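Local coordinates for WYL1 (Ruminococcus sp., PDB 6OAW), which serves as a WYL-domain accessory protein that modulates the Type VI-D CRISPR-Cas system, a bacterial adaptive immune system, at residues B[5-10]-B[159-164]; B[26-32]-B[165-170]; B[36-40]-B[53-59]; B[88-94]-B[118-122]. One frame throughout, in Å; residues are numbered along the deposited sequence.

Interaction 1 of 4, residues B[5-10]-B[159-164]; sequences PPSTFL and LTLRRF
A chain end without regular structure can still pack against the start of a helix through one aromatic residue. The N-terminal arm 5-10 begins extended, with Pro-5 and Pro-6 at phi/psi near -79/154 and -64/154. Both prolines lie against Leu-159 (m, t): Pro-6 CG approaches Leu-159 CD1 to 3.9 Å and Pro-6 O comes within 3.2 Å of the same methyl. Ser-7 (-95/-27) bends the arm, and its carbonyl O sits 3.3 Å from Leu-159 CD2. The CA-CB bond of Thr-8 points away, and Thr-8 OG1 (chi1 p) donates to Leu-10 O, two residues on, at 2.6 Å. Topologically, the arm meets the entry to helix 161-172, the last helix of what looks like the second of two ribbon-helix-helix-like repeats. Leu-159 there is left-handed (59/17), and Thr-160, at the N-cap, makes no capping bond but gives its OG1 to Ser-158 O. Phe-9, helical in backbone (-55/-42) and m in chi1, has its CA 4.8 Å from Leu-159 CA. Its ring stands near parallel to that of Phe-164 (chi1 t; planes 12°, centroids 4.8 Å), slid so far that overlap is slight; Phe-9 CE2 reaches Phe-164 CD2 at 3.4 Å, and Phe-9 CD1 lies 3.6 Å from Leu-161 N. At Leu-10, extended again, CD1 packs 3.8 Å from CD2 of Leu-161 (t, p).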
loop_
_atom_site.group_PDB
_atom_site.type_symbol
_atom_site.label_atom_id
_atom_site.label_comp_id
_atom_site.label_asym_id
_atom_site.label_seq_id
_atom_site.Cartn_x
_atom_site.Cartn_y
_atom_site.Cartn_z
ATOM N N PRO B 5 17.689 6.895 -36.585
ATOM C CA PRO B 5 17.862 6.745 -35.140
ATOM C C PRO B 5 18.518 5.433 -34.719
ATOM O O PRO B 5 18.331 4.399 -35.366
ATOM C CB PRO B 5 16.412 6.734 -34.609
ATOM C CG PRO B 5 15.607 6.120 -35.752
ATOM C CD PRO B 5 16.312 6.567 -37.017
ATOM N N PRO B 6 19.197 5.406 -33.552
ATOM C CA PRO B 6 19.589 4.141 -32.934
ATOM C C PRO B 6 18.310 3.381 -32.560
ATOM O O PRO B 6 17.287 4.011 -32.336
ATOM C CB PRO B 6 20.396 4.560 -31.698
ATOM C CG PRO B 6 19.890 5.959 -31.360
ATOM C CD PRO B 6 19.461 6.567 -32.684
ATOM N N SER B 7 18.396 2.054 -32.493
ATOM C CA SER B 7 17.280 1.155 -32.087
ATOM C C SER B 7 17.339 0.803 -30.590
ATOM O O SER B 7 16.261 0.556 -30.020
ATOM C CB SER B 7 17.270 -0.076 -32.945
ATOM O OG SER B 7 18.542 -0.710 -32.940
ATOM N N THR B 8 18.518 0.820 -29.954
ATOM C CA THR B 8 18.700 0.295 -28.567
ATOM C C THR B 8 19.192 1.383 -27.601
ATOM O O THR B 8 19.808 2.375 -28.053
ATOM C CB THR B 8 19.638 -0.918 -28.570
ATOM O OG1 THR B 8 20.939 -0.492 -28.953
ATOM C CG2 THR B 8 19.174 -2.010 -29.505
ATOM N N PHE B 9 18.914 1.191 -26.307
ATOM C CA PHE B 9 19.288 2.134 -25.219
ATOM C C PHE B 9 20.784 2.412 -25.257
ATOM O O PHE B 9 21.191 3.560 -25.048
ATOM C CB PHE B 9 18.905 1.555 -23.859
ATOM C CG PHE B 9 17.419 1.560 -23.614
ATOM C CD1 PHE B 9 16.751 2.766 -23.474
ATOM C CD2 PHE B 9 16.709 0.379 -23.507
ATOM C CE1 PHE B 9 15.393 2.798 -23.219
ATOM C CE2 PHE B 9 15.343 0.408 -23.278
ATOM C CZ PHE B 9 14.690 1.618 -23.118
ATOM N N LEU B 10 21.566 1.356 -25.471
ATOM C CA LEU B 10 23.046 1.381 -25.498
ATOM C C LEU B 10 23.514 0.669 -26.760
ATOM O O LEU B 10 22.878 -0.291 -27.196
ATOM C CB LEU B 10 23.583 0.687 -24.244
ATOM C CG LEU B 10 23.267 1.362 -22.909
ATOM C CD1 LEU B 10 23.729 0.488 -21.748
ATOM C CD2 LEU B 10 23.908 2.739 -22.828
ATOM N N LEU B 159 14.464 5.703 -26.345
ATOM C CA LEU B 159 15.897 5.285 -26.353
ATOM C C LEU B 159 16.678 5.887 -25.167
ATOM O O LEU B 159 17.913 5.858 -25.226
ATOM C CB LEU B 159 16.523 5.726 -27.684
ATOM C CG LEU B 159 15.802 5.224 -28.940
ATOM C CD1 LEU B 159 16.155 6.042 -30.173
ATOM C CD2 LEU B 159 16.097 3.756 -29.184
ATOM N N THR B 160 16.023 6.382 -24.112
ATOM C CA THR B 160 16.709 7.098 -23.002
ATOM C C THR B 160 16.801 6.195 -21.775
ATOM O O THR B 160 15.796 6.083 -21.044
ATOM C CB THR B 160 15.991 8.403 -22.673
ATOM O OG1 THR B 160 15.757 9.092 -23.902
ATOM C CG2 THR B 160 16.800 9.252 -21.724
ATOM N N LEU B 161 17.958 5.580 -21.552
ATOM C CA LEU B 161 18.178 4.620 -20.436
ATOM C C LEU B 161 17.761 5.237 -19.091
ATOM O O LEU B 161 17.063 4.536 -18.292
ATOM C CB LEU B 161 19.645 4.193 -20.414
ATOM C CG LEU B 161 19.973 3.066 -19.441
ATOM C CD1 LEU B 161 18.994 1.905 -19.564
ATOM C CD2 LEU B 161 21.402 2.579 -19.647
ATOM N N ARG B 162 18.124 6.501 -18.861
ATOM C CA ARG B 162 17.835 7.244 -17.601
ATOM C C ARG B 162 16.326 7.126 -17.284
ATOM O O ARG B 162 15.966 6.741 -16.150
ATOM C CB ARG B 162 18.320 8.698 -17.737
ATOM C CG ARG B 162 18.170 9.539 -16.469
ATOM C CD ARG B 162 19.268 10.586 -16.246
ATOM N N ARG B 163 15.490 7.412 -18.286
ATOM C CA ARG B 163 14.014 7.432 -18.184
ATOM C C ARG B 163 13.527 6.005 -17.876
ATOM O O ARG B 163 12.686 5.843 -16.952
ATOM C CB ARG B 163 13.423 8.000 -19.485
ATOM N N PHE B 164 14.020 5.005 -18.620
ATOM C CA PHE B 164 13.594 3.584 -18.486
ATOM C C PHE B 164 13.897 3.101 -17.055
ATOM O O PHE B 164 12.980 2.589 -16.364
ATOM C CB PHE B 164 14.265 2.731 -19.562
ATOM C CG PHE B 164 14.068 1.243 -19.467
ATOM C CD1 PHE B 164 12.890 0.697 -19.012
ATOM C CD2 PHE B 164 15.049 0.383 -19.910
ATOM C CE1 PHE B 164 12.707 -0.677 -18.961
ATOM C CE2 PHE B 164 14.873 -0.990 -19.854
ATOM C CZ PHE B 164 13.706 -1.522 -19.364
#

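Interaction 2 of 4, residues B[26-32]-B[165-170]; sequences IPLSPSA and LKAVYE
Where a strand gives way to a helix, its exposed backbone groups need partners, and here a neighbouring helix supplies them. Strand 26-28 runs at 37° to helix 165-170, axes 8.2 Å apart; the CA atoms of Ile-26 and Lys-166 are 5.9 Å apart, those of Ala-32 and Glu-170 5.5 Å. Lys-166 (ttt, chi4 p) reaches across to the strand so that its NZ donates to Pro-27 O at 2.7 Å. The same NZ forms a salt bridge of 2.8 Å with Glu-170 OE2, one helical turn on, and another with Glu-128. The Glu-170 carboxylate (chi1 and chi2 m) grips Ser-29 twice, OE2 accepting from Ser-29 N at 2.8 Å and OE1 from Ser-29 OG at 2.6 Å. Ser-29 (chi1 p) is also the N-cap residue of helix 30-44, its OG accepting from Ala-32 N at 3.1 Å. Beside this network Ile-26 CD1 meets Leu-165 CD1 (4.0 Å) and Tyr-169 CE2 (3.9 Å), while Leu-28 CD2 touches Tyr-169 CB (3.9 Å). This strand-to-helix junction fits a ribbon-helix-helix-like unit: strand 23-28 pairs antiparallel with 131-136, Tyr-169 OH is hydrogen-bonded to Leu-59 O, and helix 55-71 packs on Tyr-169 through Ile-62 and Phe-63.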
loop_
_atom_site.group_PDB
_atom_site.type_symbol
_atom_site.label_atom_id
_atom_site.label_comp_id
_atom_site.label_asym_id
_atom_site.label_seq_id
_atom_site.Cartn_x
_atom_site.Cartn_y
_atom_site.Cartn_z
ATOM N N ILE B 26 20.834 7.442 -11.869
ATOM C CA ILE B 26 19.353 7.342 -11.904
ATOM C C ILE B 26 18.797 8.288 -10.853
ATOM O O ILE B 26 19.074 8.134 -9.672
ATOM C CB ILE B 26 18.896 5.894 -11.688
ATOM C CG1 ILE B 26 19.669 4.929 -12.590
ATOM C CG2 ILE B 26 17.397 5.780 -11.920
ATOM C CD1 ILE B 26 19.653 3.501 -12.103
ATOM N N PRO B 27 18.022 9.312 -11.256
ATOM C CA PRO B 27 17.370 10.212 -10.305
ATOM C C PRO B 27 16.050 9.614 -9.791
ATOM O O PRO B 27 15.118 9.478 -10.528
ATOM C CB PRO B 27 17.213 11.496 -11.132
ATOM C CG PRO B 27 17.038 11.016 -12.571
ATOM C CD PRO B 27 17.746 9.677 -12.652
ATOM N N LEU B 28 16.040 9.225 -8.518
ATOM C CA LEU B 28 14.905 8.555 -7.834
ATOM C C LEU B 28 14.285 9.532 -6.854
ATOM O O LEU B 28 15.030 10.299 -6.244
ATOM C CB LEU B 28 15.425 7.318 -7.113
ATOM C CG LEU B 28 15.894 6.208 -8.042
ATOM C CD1 LEU B 28 16.361 4.998 -7.242
ATOM C CD2 LEU B 28 14.776 5.838 -8.993
ATOM N N SER B 29 12.954 9.510 -6.771
ATOM C CA SER B 29 12.181 10.204 -5.718
ATOM C C SER B 29 12.769 9.772 -4.379
ATOM O O SER B 29 13.258 8.655 -4.242
ATOM C CB SER B 29 10.715 9.920 -5.828
ATOM O OG SER B 29 10.393 8.547 -5.556
ATOM N N PRO B 30 12.797 10.667 -3.380
ATOM C CA PRO B 30 13.188 10.274 -2.032
ATOM C C PRO B 30 12.429 9.015 -1.574
ATOM O O PRO B 30 13.028 8.165 -0.920
ATOM C CB PRO B 30 12.847 11.518 -1.196
ATOM C CG PRO B 30 12.941 12.686 -2.200
ATOM C CD PRO B 30 12.466 12.098 -3.506
ATOM N N SER B 31 11.158 8.873 -1.956
ATOM C CA SER B 31 10.292 7.786 -1.426
ATOM C C SER B 31 10.730 6.452 -2.025
ATOM O O SER B 31 10.930 5.502 -1.274
ATOM C CB SER B 31 8.833 8.081 -1.566
ATOM O OG SER B 31 8.418 8.176 -2.921
ATOM N N ALA B 32 10.986 6.405 -3.325
ATOM C CA ALA B 32 11.506 5.190 -4.008
ATOM C C ALA B 32 12.896 4.808 -3.477
ATOM O O ALA B 32 13.135 3.601 -3.221
ATOM C CB ALA B 32 11.525 5.382 -5.494
ATOM N N LEU B 165 15.138 3.279 -16.607
ATOM C CA LEU B 165 15.576 2.745 -15.294
ATOM C C LEU B 165 14.851 3.495 -14.173
ATOM O O LEU B 165 14.486 2.843 -13.185
ATOM C CB LEU B 165 17.098 2.856 -15.177
ATOM C CG LEU B 165 17.910 1.987 -16.137
ATOM C CD1 LEU B 165 19.378 2.180 -15.901
ATOM C CD2 LEU B 165 17.563 0.516 -16.010
ATOM N N LYS B 166 14.636 4.803 -14.305
ATOM C CA LYS B 166 13.902 5.558 -13.261
ATOM C C LYS B 166 12.497 4.951 -13.114
ATOM O O LYS B 166 12.002 4.784 -11.961
ATOM C CB LYS B 166 13.827 7.042 -13.608
ATOM C CG LYS B 166 12.903 7.843 -12.700
ATOM C CD LYS B 166 12.829 9.327 -13.044
ATOM C CE LYS B 166 11.984 10.121 -12.058
ATOM N NZ LYS B 166 12.477 10.034 -10.655
ATOM N N ALA B 167 11.871 4.641 -14.249
ATOM C CA ALA B 167 10.506 4.074 -14.300
ATOM C C ALA B 167 10.514 2.694 -13.635
ATOM O O ALA B 167 9.609 2.404 -12.872
ATOM C CB ALA B 167 10.030 4.018 -15.720
ATOM N N VAL B 168 11.511 1.870 -13.926
ATOM C CA VAL B 168 11.606 0.514 -13.323
ATOM C C VAL B 168 11.631 0.642 -11.786
ATOM O O VAL B 168 10.860 -0.081 -11.135
ATOM C CB VAL B 168 12.820 -0.255 -13.861
ATOM C CG1 VAL B 168 13.156 -1.465 -12.998
ATOM C CG2 VAL B 168 12.599 -0.686 -15.288
ATOM N N TYR B 169 12.469 1.522 -11.227
ATOM C CA TYR B 169 12.752 1.546 -9.762
ATOM C C TYR B 169 11.639 2.305 -9.045
ATOM O O TYR B 169 11.304 1.885 -7.938
ATOM C CB TYR B 169 14.178 2.038 -9.478
ATOM C CG TYR B 169 15.207 1.105 -10.062
ATOM C CD1 TYR B 169 15.202 -0.244 -9.745
ATOM C CD2 TYR B 169 16.088 1.536 -11.031
ATOM C CE1 TYR B 169 16.086 -1.136 -10.333
ATOM C CE2 TYR B 169 16.971 0.659 -11.641
ATOM C CZ TYR B 169 16.976 -0.683 -11.293
ATOM O OH TYR B 169 17.878 -1.515 -11.900
ATOM N N GLU B 170 11.066 3.345 -9.663
ATOM C CA GLU B 170 9.881 4.045 -9.097
ATOM C C GLU B 170 8.717 3.051 -9.042
ATOM O O GLU B 170 7.992 3.045 -8.023
ATOM C CB GLU B 170 9.449 5.278 -9.889
ATOM C CG GLU B 170 10.471 6.383 -9.919
ATOM C CD GLU B 170 10.585 7.289 -8.709
ATOM O OE1 GLU B 170 9.874 7.071 -7.692
ATOM O OE2 GLU B 170 11.421 8.225 -8.770
#

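Interaction 3 of 4, residues B[36-40]-B[53-59]; sequences IIKDK and VSMSSFL
Strand 23-28, helix 30-44 and helix 55-71 follow one another in the order of a ribbon-helix-helix unit, and this contact joins the two helices, illustrating how nearly perpendicular helices pack through long side chains. The axes of 36-40 and 55-59 cross at 94° and come no closer than 11.0 Å, with CA atoms 6.8 Å apart for Lys-40 and Phe-58 and 8.4 Å for Ile-36 and Leu-59. The gap is filled from both sides. Met-55, present as selenomethionine, takes chi1 t and then p, p, which brings its end close to 36-40: SE lies 3.7 Å from Ile-36 CG2, and CE 3.6 Å from Ile-37 CD1. Ile-37 starts away from the partner, but its m, m rotamer brings that methyl back. Ile-36 (m, t) also turns CG2 to Phe-58 CD2 and Leu-59 CD2, both at 4.2 Å. The CA-CB bond of Phe-58 (chi1 t, chi2 75°) points toward 36-40, and the ring presents a face to the helix backbone: Lys-40 CA stands 3.9 Å from the ring centroid, 15° off its normal, a CH-pi contact. Ser-54 caps helix 55-71, its OG accepting from Ser-57 N at 3.1 Å. Asp-39 points its carboxylate elsewhere, to Tyr-172 and Arg-180. Lys-40 extends in t, t, t to a final m and, besides its salt bridge to Glu-44, donates from NZ to Val-53 O at 2.7 Å.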
loop_
_atom_site.group_PDB
_atom_site.type_symbol
_atom_site.label_atom_id
_atom_site.label_comp_id
_atom_site.label_asym_id
_atom_site.label_seq_id
_atom_site.Cartn_x
_atom_site.Cartn_y
_atom_site.Cartn_z
ATOM N N ILE B 36 13.944 1.240 -1.489
ATOM C CA ILE B 36 15.044 0.369 -2.010
ATOM C C ILE B 36 16.126 0.147 -0.932
ATOM O O ILE B 36 16.511 -0.994 -0.755
ATOM C CB ILE B 36 15.587 0.954 -3.314
ATOM C CG1 ILE B 36 14.550 0.816 -4.425
ATOM C CG2 ILE B 36 16.916 0.339 -3.713
ATOM C CD1 ILE B 36 14.827 1.713 -5.600
ATOM N N ILE B 37 16.582 1.195 -0.245
ATOM C CA ILE B 37 17.500 1.154 0.935
ATOM C C ILE B 37 16.966 0.182 2.003
ATOM O O ILE B 37 17.733 -0.701 2.439
ATOM C CB ILE B 37 17.726 2.595 1.470
ATOM C CG1 ILE B 37 18.780 3.311 0.629
ATOM C CG2 ILE B 37 18.095 2.641 2.942
ATOM C CD1 ILE B 37 20.174 2.732 0.805
ATOM N N LYS B 38 15.715 0.351 2.432
ATOM C CA LYS B 38 15.066 -0.549 3.426
ATOM C C LYS B 38 15.132 -1.981 2.880
ATOM O O LYS B 38 15.666 -2.865 3.602
ATOM C CB LYS B 38 13.624 -0.133 3.752
ATOM C CG LYS B 38 13.460 1.214 4.451
ATOM N N ASP B 39 14.655 -2.225 1.653
ATOM C CA ASP B 39 14.543 -3.615 1.144
ATOM C C ASP B 39 15.954 -4.218 1.099
ATOM O O ASP B 39 16.098 -5.377 1.461
ATOM C CB ASP B 39 13.880 -3.727 -0.225
ATOM C CG ASP B 39 12.423 -3.299 -0.271
ATOM O OD1 ASP B 39 11.843 -3.103 0.802
ATOM O OD2 ASP B 39 11.893 -3.138 -1.413
ATOM N N LYS B 40 16.957 -3.450 0.684
ATOM C CA LYS B 40 18.353 -3.930 0.547
ATOM C C LYS B 40 18.887 -4.361 1.920
ATOM O O LYS B 40 19.521 -5.410 1.986
ATOM C CB LYS B 40 19.223 -2.819 -0.030
ATOM C CG LYS B 40 20.635 -3.203 -0.436
ATOM C CD LYS B 40 21.389 -2.014 -0.975
ATOM C CE LYS B 40 22.883 -2.229 -1.063
ATOM N NZ LYS B 40 23.496 -2.548 0.244
ATOM N N VAL B 53 25.567 -6.594 0.017
ATOM C CA VAL B 53 25.418 -6.564 -1.472
ATOM C C VAL B 53 25.519 -5.102 -1.893
ATOM O O VAL B 53 24.985 -4.256 -1.172
ATOM C CB VAL B 53 24.101 -7.213 -1.948
ATOM C CG1 VAL B 53 22.872 -6.404 -1.569
ATOM C CG2 VAL B 53 24.090 -7.462 -3.445
ATOM N N SER B 54 26.218 -4.801 -2.978
ATOM C CA SER B 54 26.281 -3.426 -3.520
ATOM C C SER B 54 24.889 -3.030 -4.018
ATOM O O SER B 54 24.077 -3.893 -4.373
ATOM C CB SER B 54 27.296 -3.341 -4.611
ATOM O OG SER B 54 26.831 -4.024 -5.776
HETATM N N MSE B 55 24.644 -1.714 -4.024
HETATM C CA MSE B 55 23.425 -1.129 -4.545
HETATM C C MSE B 55 23.246 -1.550 -6.021
HETATM O O MSE B 55 22.114 -1.800 -6.429
HETATM C CB MSE B 55 23.482 0.398 -4.370
HETATM C CG MSE B 55 22.308 1.159 -4.983
HETATM SE SE MSE B 55 20.580 0.508 -4.257
HETATM C CE MSE B 55 20.442 1.471 -2.563
ATOM N N SER B 56 24.321 -1.599 -6.798
ATOM C CA SER B 56 24.300 -1.957 -8.235
ATOM C C SER B 56 23.758 -3.387 -8.384
ATOM O O SER B 56 22.869 -3.622 -9.223
ATOM C CB SER B 56 25.669 -1.795 -8.872
ATOM O OG SER B 56 26.012 -0.417 -9.015
ATOM N N SER B 57 24.286 -4.314 -7.600
ATOM C CA SER B 57 23.895 -5.743 -7.626
ATOM C C SER B 57 22.410 -5.850 -7.256
ATOM O O SER B 57 21.673 -6.573 -7.938
ATOM C CB SER B 57 24.793 -6.553 -6.704
ATOM O OG SER B 57 24.130 -7.718 -6.228
ATOM N N PHE B 58 21.977 -5.126 -6.226
ATOM C CA PHE B 58 20.585 -5.185 -5.740
ATOM C C PHE B 58 19.664 -4.633 -6.852
ATOM O O PHE B 58 18.654 -5.272 -7.169
ATOM C CB PHE B 58 20.470 -4.485 -4.388
ATOM C CG PHE B 58 19.137 -4.697 -3.729
ATOM C CD1 PHE B 58 18.834 -5.905 -3.137
ATOM C CD2 PHE B 58 18.165 -3.714 -3.747
ATOM C CE1 PHE B 58 17.588 -6.137 -2.571
ATOM C CE2 PHE B 58 16.925 -3.939 -3.173
ATOM C CZ PHE B 58 16.646 -5.144 -2.563
ATOM N N LEU B 59 20.014 -3.492 -7.454
ATOM C CA LEU B 59 19.209 -2.864 -8.531
ATOM C C LEU B 59 19.203 -3.803 -9.738
ATOM O O LEU B 59 18.182 -3.869 -10.442
ATOM C CB LEU B 59 19.782 -1.493 -8.910
ATOM C CG LEU B 59 19.622 -0.392 -7.865
ATOM C CD1 LEU B 59 20.405 0.835 -8.259
ATOM C CD2 LEU B 59 18.164 -0.044 -7.656
#

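Interaction 4 of 4, residues B[88-94]-B[118-122]; sequences NAFVEWQ and LSAKY
This is a small, mixed loop-on-helix contact, in which the turn entering helix 92-96 leans on the C-terminal end of helix 104-122. No direct hydrogen bond crosses it, and the nearest CA atoms, of Ala-89 and Leu-118, are 8.3 Å apart. Leu-118 (m, t) fills the gap, its CD1 3.8 Å from Val-91 CG1 and 3.9 Å from Gln-94 OE1. Both segments belong to the connection between helix 55-71 and strand 131-136, hence between what look like two strand-helix-helix repeats of the N-terminal region. Gln-94 (m, t) braces the turn from within: NE2 donates to Phe-90 O at 2.8 Å and, weakly, to Asn-88 O, also at 2.8 Å. The loop backbone runs helical at Asn-88 and Ala-89, then extends at Phe-90 (-87/141), whose CA-CB bond points away. At the Asn-88 end, Tyr-122 OH approaches Asn-88 CB to 3.3 Å, accepts from Lys-121 NZ at 3.0 Å and makes a weak hydrogen bond to Asp-171 of helix 161-172; a water bridges Lys-121 NZ (3.1 Å) and, weakly, Asn-88 ND2 (3.4 Å).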
loop_
_atom_site.group_PDB
_atom_site.type_symbol
_atom_site.label_atom_id
_atom_site.label_comp_id
_atom_site.label_asym_id
_atom_site.label_seq_id
_atom_site.Cartn_x
_atom_site.Cartn_y
_atom_site.Cartn_z
ATOM N N ASN B 88 4.675 -2.232 -14.603
ATOM C CA ASN B 88 4.140 -1.262 -15.582
ATOM C C ASN B 88 5.290 -0.661 -16.400
ATOM O O ASN B 88 5.023 -0.343 -17.546
ATOM C CB ASN B 88 3.276 -0.231 -14.871
ATOM C CG ASN B 88 2.019 -0.862 -14.322
ATOM O OD1 ASN B 88 1.444 -1.749 -14.954
ATOM N ND2 ASN B 88 1.595 -0.436 -13.144
ATOM N N ALA B 89 6.523 -0.587 -15.881
ATOM C CA ALA B 89 7.682 -0.006 -16.605
ATOM C C ALA B 89 8.135 -0.922 -17.744
ATOM O O ALA B 89 8.737 -0.393 -18.707
ATOM C CB ALA B 89 8.833 0.268 -15.678
ATOM N N PHE B 90 7.909 -2.230 -17.618
ATOM C CA PHE B 90 8.172 -3.208 -18.702
ATOM C C PHE B 90 6.926 -3.280 -19.601
ATOM O O PHE B 90 5.800 -3.243 -19.104
ATOM C CB PHE B 90 8.625 -4.556 -18.136
ATOM C CG PHE B 90 10.045 -4.509 -17.633
ATOM C CD1 PHE B 90 11.125 -4.624 -18.509
ATOM C CD2 PHE B 90 10.310 -4.258 -16.289
ATOM C CE1 PHE B 90 12.432 -4.565 -18.038
ATOM C CE2 PHE B 90 11.613 -4.193 -15.827
ATOM C CZ PHE B 90 12.667 -4.356 -16.692
ATOM N N VAL B 91 7.156 -3.382 -20.903
ATOM C CA VAL B 91 6.138 -3.057 -21.943
ATOM C C VAL B 91 5.841 -4.311 -22.771
ATOM O O VAL B 91 4.683 -4.489 -23.108
ATOM C CB VAL B 91 6.556 -1.864 -22.827
ATOM C CG1 VAL B 91 5.393 -1.386 -23.672
ATOM C CG2 VAL B 91 7.100 -0.691 -22.022
ATOM N N GLU B 92 6.829 -5.158 -23.064
ATOM C CA GLU B 92 6.631 -6.424 -23.818
ATOM C C GLU B 92 5.373 -7.174 -23.328
ATOM O O GLU B 92 4.520 -7.502 -24.154
ATOM C CB GLU B 92 7.875 -7.292 -23.706
ATOM C CG GLU B 92 7.729 -8.652 -24.371
ATOM C CD GLU B 92 8.307 -8.746 -25.747
ATOM O OE1 GLU B 92 7.510 -8.695 -26.727
ATOM O OE2 GLU B 92 9.552 -8.878 -25.831
ATOM N N TRP B 93 5.245 -7.432 -22.030
ATOM C CA TRP B 93 4.095 -8.209 -21.513
ATOM C C TRP B 93 2.801 -7.465 -21.841
ATOM O O TRP B 93 1.774 -8.149 -22.033
ATOM C CB TRP B 93 4.209 -8.536 -20.021
ATOM C CG TRP B 93 4.017 -7.380 -19.096
ATOM C CD1 TRP B 93 5.000 -6.578 -18.587
ATOM C CD2 TRP B 93 2.793 -6.961 -18.465
ATOM N NE1 TRP B 93 4.459 -5.650 -17.742
ATOM C CE2 TRP B 93 3.111 -5.868 -17.634
ATOM C CE3 TRP B 93 1.461 -7.407 -18.503
ATOM C CZ2 TRP B 93 2.145 -5.209 -16.872
ATOM C CZ3 TRP B 93 0.498 -6.746 -17.764
ATOM C CH2 TRP B 93 0.838 -5.655 -16.960
ATOM N N GLN B 94 2.828 -6.131 -21.824
ATOM C CA GLN B 94 1.596 -5.320 -21.978
ATOM C C GLN B 94 1.166 -5.383 -23.441
ATOM O O GLN B 94 -0.029 -5.390 -23.672
ATOM C CB GLN B 94 1.767 -3.882 -21.501
ATOM C CG GLN B 94 2.135 -3.818 -20.042
ATOM C CD GLN B 94 2.164 -2.413 -19.527
ATOM O OE1 GLN B 94 1.135 -1.745 -19.498
ATOM N NE2 GLN B 94 3.331 -1.994 -19.051
ATOM N N LEU B 118 1.737 5.057 -22.240
ATOM C CA LEU B 118 2.899 4.731 -21.376
ATOM C C LEU B 118 3.985 5.816 -21.542
ATOM O O LEU B 118 4.544 6.234 -20.527
ATOM C CB LEU B 118 3.409 3.318 -21.680
ATOM C CG LEU B 118 2.467 2.178 -21.269
ATOM C CD1 LEU B 118 2.993 0.840 -21.755
ATOM C CD2 LEU B 118 2.237 2.159 -19.762
ATOM N N SER B 119 4.244 6.294 -22.756
ATOM C CA SER B 119 5.147 7.440 -23.017
ATOM C C SER B 119 4.716 8.656 -22.191
ATOM O O SER B 119 5.569 9.217 -21.480
ATOM C CB SER B 119 5.208 7.773 -24.465
ATOM O OG SER B 119 5.714 6.657 -25.176
ATOM N N ALA B 120 3.448 9.047 -22.272
ATOM C CA ALA B 120 2.918 10.246 -21.579
ATOM C C ALA B 120 3.072 10.075 -20.065
ATOM O O ALA B 120 3.397 11.069 -19.412
ATOM C CB ALA B 120 1.488 10.529 -21.967
ATOM N N LYS B 121 2.871 8.864 -19.539
ATOM C CA LYS B 121 2.883 8.589 -18.080
ATOM C C LYS B 121 4.298 8.718 -17.489
ATOM O O LYS B 121 4.413 9.361 -16.420
ATOM C CB LYS B 121 2.376 7.180 -17.786
ATOM C CG LYS B 121 2.223 6.852 -16.309
ATOM C CD LYS B 121 2.645 5.461 -15.999
ATOM C CE LYS B 121 2.205 5.032 -14.621
ATOM N NZ LYS B 121 2.439 3.587 -14.417
ATOM N N TYR B 122 5.317 8.133 -18.131
ATOM C CA TYR B 122 6.736 8.177 -17.682
ATOM C C TYR B 122 7.479 9.381 -18.292
ATOM O O TYR B 122 8.666 9.494 -18.032
ATOM C CB TYR B 122 7.427 6.842 -17.990
ATOM C CG TYR B 122 6.837 5.665 -17.249
ATOM C CD1 TYR B 122 6.873 5.596 -15.863
ATOM C CD2 TYR B 122 6.228 4.621 -17.928
ATOM C CE1 TYR B 122 6.309 4.529 -15.176
ATOM C CE2 TYR B 122 5.652 3.549 -17.264
ATOM C CZ TYR B 122 5.707 3.495 -15.879
ATOM O OH TYR B 122 5.136 2.437 -15.230
HETATM O O HOH W 1 2.892 2.328 -11.635
#

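All four contacts gather on one side of the chain's centre, around helix 161-172. Interactions 1 and 2 use its successive turns, their centres about 17 Å apart, and their segments alternate along the chain. Interaction 3 closes first in sequence and shares helix 30-44 with interaction 2 (centres about 13 Å apart); Tyr-169 and Ile-36 pack directly. Interaction 4 follows it in series, without touching it, but meets the shared helix at Phe-164, Ala-167 and Val-168. The N-terminal arm, what look like two strand-helix-helix repeats (the second with an extra short helix, 151-156) and their connection are thus drawn into one compact domain, consistent with a ribbon-helix-helix-like unit formed within a single chain.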